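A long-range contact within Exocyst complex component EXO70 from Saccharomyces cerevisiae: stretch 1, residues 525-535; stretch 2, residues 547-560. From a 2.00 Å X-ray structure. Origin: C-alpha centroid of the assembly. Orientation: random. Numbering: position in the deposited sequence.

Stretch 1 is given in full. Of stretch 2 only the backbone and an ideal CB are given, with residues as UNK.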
# COMPACT_ATOMS: atom_id res chain seq x y z
N LEU A 525 -7.28 46.43 9.51
CA LEU A 525 -8.01 46.47 10.77
C LEU A 525 -7.78 47.76 11.55
O LEU A 525 -8.72 48.40 12.03
CB LEU A 525 -7.60 45.26 11.60
CG LEU A 525 -8.34 44.85 12.86
CD1 LEU A 525 -9.82 44.64 12.57
CD2 LEU A 525 -7.71 43.56 13.37
N VAL A 526 -6.52 48.16 11.67
CA VAL A 526 -6.16 49.34 12.43
C VAL A 526 -6.36 50.71 11.77
O VAL A 526 -6.94 51.62 12.37
CB VAL A 526 -4.69 49.25 12.88
CG1 VAL A 526 -4.27 50.53 13.56
CG2 VAL A 526 -4.52 48.07 13.81
N MET A 527 -5.88 50.88 10.53
CA MET A 527 -5.96 52.19 9.91
C MET A 527 -7.34 52.80 9.62
O MET A 527 -7.56 53.97 9.92
CB MET A 527 -5.08 52.25 8.67
CG MET A 527 -3.57 52.17 8.99
SD MET A 527 -3.00 53.23 10.35
CE MET A 527 -3.77 54.84 9.91
N PRO A 528 -8.27 52.03 9.04
CA PRO A 528 -9.57 52.67 8.80
C PRO A 528 -10.17 53.21 10.10
O PRO A 528 -10.68 54.33 10.14
CB PRO A 528 -10.40 51.54 8.19
CG PRO A 528 -9.37 50.77 7.40
CD PRO A 528 -8.20 50.71 8.39
N MET A 529 -10.09 52.43 11.17
CA MET A 529 -10.64 52.86 12.45
C MET A 529 -9.92 54.06 13.06
O MET A 529 -10.56 54.99 13.54
CB MET A 529 -10.63 51.72 13.47
CG MET A 529 -11.36 52.09 14.76
SD MET A 529 -11.47 50.76 15.94
CE MET A 529 -12.69 49.66 15.07
N TYR A 530 -8.59 54.04 13.05
CA TYR A 530 -7.86 55.16 13.62
C TYR A 530 -8.12 56.48 12.89
O TYR A 530 -8.21 57.53 13.52
CB TYR A 530 -6.35 54.89 13.66
CG TYR A 530 -5.63 55.92 14.50
CD1 TYR A 530 -5.78 55.95 15.89
CD2 TYR A 530 -4.87 56.92 13.90
CE1 TYR A 530 -5.21 56.96 16.66
CE2 TYR A 530 -4.29 57.94 14.66
CZ TYR A 530 -4.47 57.96 16.03
OH TYR A 530 -3.96 58.98 16.78
N GLU A 531 -8.23 56.42 11.56
CA GLU A 531 -8.50 57.63 10.80
C GLU A 531 -9.85 58.23 11.22
O GLU A 531 -9.98 59.44 11.35
CB GLU A 531 -8.49 57.34 9.30
CG GLU A 531 -7.13 56.86 8.81
CD GLU A 531 -7.03 56.80 7.30
OE1 GLU A 531 -7.83 56.07 6.67
OE2 GLU A 531 -6.12 57.47 6.75
N ARG A 532 -10.84 57.37 11.42
CA ARG A 532 -12.17 57.81 11.83
C ARG A 532 -12.16 58.37 13.25
O ARG A 532 -12.79 59.39 13.54
CB ARG A 532 -13.16 56.65 11.73
CG ARG A 532 -13.45 56.22 10.30
CD ARG A 532 -14.05 54.83 10.21
NE ARG A 532 -14.22 54.47 8.81
CZ ARG A 532 -14.15 53.24 8.33
NH1 ARG A 532 -13.90 52.22 9.14
NH2 ARG A 532 -14.29 53.03 7.03
N PHE A 533 -11.43 57.69 14.13
CA PHE A 533 -11.31 58.10 15.53
C PHE A 533 -10.59 59.45 15.62
O PHE A 533 -11.03 60.37 16.32
CB PHE A 533 -10.52 57.01 16.29
CG PHE A 533 -10.14 57.38 17.69
CD1 PHE A 533 -11.10 57.72 18.63
CD2 PHE A 533 -8.80 57.34 18.09
CE1 PHE A 533 -10.75 58.01 19.95
CE2 PHE A 533 -8.44 57.62 19.40
CZ PHE A 533 -9.41 57.96 20.33
N TYR A 534 -9.47 59.56 14.92
CA TYR A 534 -8.67 60.79 14.90
C TYR A 534 -9.51 61.93 14.33
O TYR A 534 -9.53 63.03 14.87
CB TYR A 534 -7.42 60.58 14.04
CG TYR A 534 -6.54 61.80 13.87
CD1 TYR A 534 -5.52 62.10 14.78
CD2 TYR A 534 -6.70 62.64 12.76
CE1 TYR A 534 -4.68 63.21 14.58
CE2 TYR A 534 -5.87 63.74 12.56
CZ TYR A 534 -4.87 64.02 13.47
OH TYR A 534 -4.05 65.10 13.25
N SER A 535 -10.20 61.67 13.23
CA SER A 535 -11.02 62.70 12.60
C SER A 535 -12.17 63.14 13.51
O SER A 535 -12.55 64.31 13.53
CB SER A 535 -11.58 62.18 11.28
OG SER A 535 -12.40 63.15 10.66
N UNK A 547 -1.61 67.12 21.91
CA UNK A 547 -2.36 66.22 22.77
C UNK A 547 -2.62 64.85 22.17
O UNK A 547 -3.11 63.95 22.85
CB UNK A 547 -3.70 66.87 23.13
N UNK A 548 -2.28 64.70 20.90
CA UNK A 548 -2.47 63.44 20.21
C UNK A 548 -1.11 63.01 19.66
O UNK A 548 -0.56 63.63 18.76
CB UNK A 548 -3.52 63.56 19.10
N UNK A 549 -0.58 61.92 20.21
CA UNK A 549 0.74 61.43 19.80
C UNK A 549 0.90 61.12 18.31
O UNK A 549 1.90 61.52 17.70
CB UNK A 549 1.06 60.16 20.60
N UNK A 550 -0.06 60.42 17.72
CA UNK A 550 0.04 60.03 16.32
C UNK A 550 -1.03 60.57 15.38
O UNK A 550 -2.23 60.52 15.68
CB UNK A 550 0.02 58.50 16.24
N UNK A 551 -0.60 61.07 14.22
CA UNK A 551 -1.55 61.48 13.20
C UNK A 551 -1.73 60.16 12.46
O UNK A 551 -0.91 59.24 12.63
CB UNK A 551 -1.07 62.64 12.32
N UNK A 552 -2.79 60.01 11.66
CA UNK A 552 -2.92 58.73 10.97
C UNK A 552 -1.69 58.41 10.12
O UNK A 552 -1.24 57.26 10.07
CB UNK A 552 -4.17 58.73 10.09
N UNK A 553 -1.14 59.43 9.47
CA UNK A 553 0.04 59.21 8.64
C UNK A 553 1.22 58.73 9.47
O UNK A 553 2.03 57.93 9.00
CB UNK A 553 0.41 60.49 7.89
N UNK A 554 1.33 59.21 10.70
CA UNK A 554 2.43 58.78 11.56
C UNK A 554 2.19 57.33 11.96
O UNK A 554 3.12 56.52 11.98
CB UNK A 554 2.56 59.68 12.79
N UNK A 555 0.95 57.01 12.28
CA UNK A 555 0.60 55.66 12.68
C UNK A 555 0.88 54.74 11.50
O UNK A 555 1.43 53.65 11.67
CB UNK A 555 -0.86 55.57 13.13
N UNK A 556 0.51 55.18 10.31
CA UNK A 556 0.73 54.39 9.10
C UNK A 556 2.21 54.03 8.95
O UNK A 556 2.55 52.90 8.64
CB UNK A 556 0.24 55.15 7.87
N UNK A 557 3.09 55.00 9.18
CA UNK A 557 4.52 54.78 9.04
C UNK A 557 5.02 53.70 9.99
O UNK A 557 5.81 52.83 9.60
CB UNK A 557 5.28 56.09 9.29
N UNK A 558 4.55 53.73 11.24
CA UNK A 558 4.94 52.73 12.22
C UNK A 558 4.54 51.35 11.73
O UNK A 558 5.35 50.43 11.71
CB UNK A 558 4.31 53.02 13.58
N UNK A 559 3.28 51.22 11.34
CA UNK A 559 2.79 49.94 10.85
C UNK A 559 3.53 49.45 9.62
O UNK A 559 3.82 48.26 9.52
CB UNK A 559 1.30 50.04 10.54
N UNK A 560 3.81 50.33 8.67
CA UNK A 560 4.51 49.92 7.46
C UNK A 560 5.89 49.38 7.80
O UNK A 560 6.35 48.41 7.20
CB UNK A 560 4.62 51.09 6.48

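Position 547 lies beyond the reach of stretch 1, so almost any residue would do; it is His 547. At 548 the backbone is extended and CA-to-CB points toward stretch 1, with the ideal CB 4.7 Å from Tyr 534 CE1. The carbon edge of the Tyr 534 ring offers an apolar surface, with Tyr 530 OH nearby, suiting a branched or medium aliphatic chain. Ile 548 fills it, its CG2 lying 3.9 Å from Tyr 534 CE1, at the ring edge. Position 549 meets open space, which suits a polar chain, and Lys 549 leads away.

At 550 the backbone matters most: the carbonyl O accepts a hydrogen bond from Tyr 530 OH (2.6 Å), a bond indifferent to the side chain. CA-to-CB points sideways, so many residues fit, even large ones that turn outward. Tyr 550 does so, while a water accepts from its N and donates to Tyr 530 OH.

Position 551 directly precedes a helix whose first amides lack acceptors, and its phi/psi of -88/162 is typical of an N-cap. Ser, Thr, Asp or Asn would suit. In Thr 551, OG1 accepts from the N of residue 554 (3.1 Å), while CG2 lies 3.7 Å from Tyr 534 OH.

The first helical turn needs no amide donor at 552, and phi is -56°, so proline is well suited; a small or medium apolar residue could also use the hollow among Met 527, Tyr 530, Glu 531 and Tyr 534. Pro 552 is the knob there: its CD sits 3.4 Å from the centroid of the Tyr 534 ring, almost along the normal, a CH-pi contact.

Positions 553 and 554 find nothing of stretch 1 near their ideal CB atoms, and polar residues suit this helix start. They are Asp 553 and Glu 554; OE2 of Glu 554 accepts from Thr 551 N (2.9 Å), reciprocating the cap.

Position 555 points toward Met 527 and Tyr 530, calling for Leu, Ile or Met. Leu 555 lays CD2 over a face of the Tyr 530 ring, 3.8 Å from its centroid, and also meets Val 526.

At 556 CA-to-CB points sideways and the ideal CB is 4.5 Å from Met 527 CE, so a small residue fits. Thr 556 donates from OG1 to Pro 552 O (3.0 Å), satisfying its hydroxyl within the helix beside the methionine methyl.

Positions 557, 558 and 560 are out of reach and little constrained; they hold Thr 557, Val 558 and Asn 560. Between them, 559 points toward Val 526 and Met 527 from farther off, favouring a long aliphatic chain: Leu 559 CD1 lies 4.0 Å from both Val 526 CG1 and Met 527 SD.

Stretch 2 547-560: HIKYTPDELTTVLN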
# COMPACT_ATOMS: atom_id res chain seq x y z
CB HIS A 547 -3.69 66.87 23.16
CG HIS A 547 -3.53 68.25 23.69
ND1 HIS A 547 -3.30 69.34 22.88
CD2 HIS A 547 -3.52 68.72 24.96
CE1 HIS A 547 -3.15 70.42 23.63
NE2 HIS A 547 -3.28 70.07 24.90
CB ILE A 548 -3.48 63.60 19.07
CG1 ILE A 548 -4.86 63.91 19.65
CG2 ILE A 548 -3.52 62.33 18.24
CD1 ILE A 548 -5.89 64.34 18.60
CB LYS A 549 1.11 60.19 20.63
CG LYS A 549 2.55 59.72 20.47
CD LYS A 549 2.91 58.65 21.50
CE LYS A 549 4.36 58.22 21.36
NZ LYS A 549 4.75 57.24 22.43
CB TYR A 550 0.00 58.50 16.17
CG TYR A 550 1.01 57.73 16.98
CD1 TYR A 550 2.33 57.61 16.55
CD2 TYR A 550 0.63 57.08 18.15
CE1 TYR A 550 3.25 56.84 17.28
CE2 TYR A 550 1.54 56.31 18.88
CZ TYR A 550 2.84 56.19 18.44
OH TYR A 550 3.72 55.41 19.14
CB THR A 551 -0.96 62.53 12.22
OG1 THR A 551 0.21 62.00 11.59
CG2 THR A 551 -0.61 63.81 12.96
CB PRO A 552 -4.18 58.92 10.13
CG PRO A 552 -5.04 59.80 11.05
CD PRO A 552 -4.02 60.82 11.54
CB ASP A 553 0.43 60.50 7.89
CG ASP A 553 -0.48 60.78 6.71
OD1 ASP A 553 -1.24 59.87 6.32
OD2 ASP A 553 -0.42 61.91 6.16
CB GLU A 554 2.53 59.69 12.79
CG GLU A 554 3.20 61.01 12.47
CD GLU A 554 3.03 62.06 13.55
OE1 GLU A 554 3.72 63.09 13.47
OE2 GLU A 554 2.19 61.88 14.47
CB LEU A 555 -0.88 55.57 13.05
CG LEU A 555 -1.20 54.38 13.95
CD1 LEU A 555 -0.51 54.58 15.30
CD2 LEU A 555 -2.70 54.24 14.14
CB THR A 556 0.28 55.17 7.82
OG1 THR A 556 -1.14 55.33 7.83
CG2 THR A 556 0.68 54.40 6.57
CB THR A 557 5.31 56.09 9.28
OG1 THR A 557 4.85 57.08 8.35
CG2 THR A 557 6.81 55.89 9.08
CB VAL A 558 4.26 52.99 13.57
CG1 VAL A 558 4.52 51.84 14.52
CG2 VAL A 558 4.77 54.29 14.16
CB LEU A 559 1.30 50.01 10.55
CG LEU A 559 0.37 49.99 11.77
CD1 LEU A 559 -1.07 49.91 11.28
CD2 LEU A 559 0.70 48.79 12.66
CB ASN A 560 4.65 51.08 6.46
CG ASN A 560 3.36 51.40 5.73
OD1 ASN A 560 2.63 50.51 5.29
ND2 ASN A 560 3.07 52.69 5.58
O HOH W 1 -2.20 58.88 18.92
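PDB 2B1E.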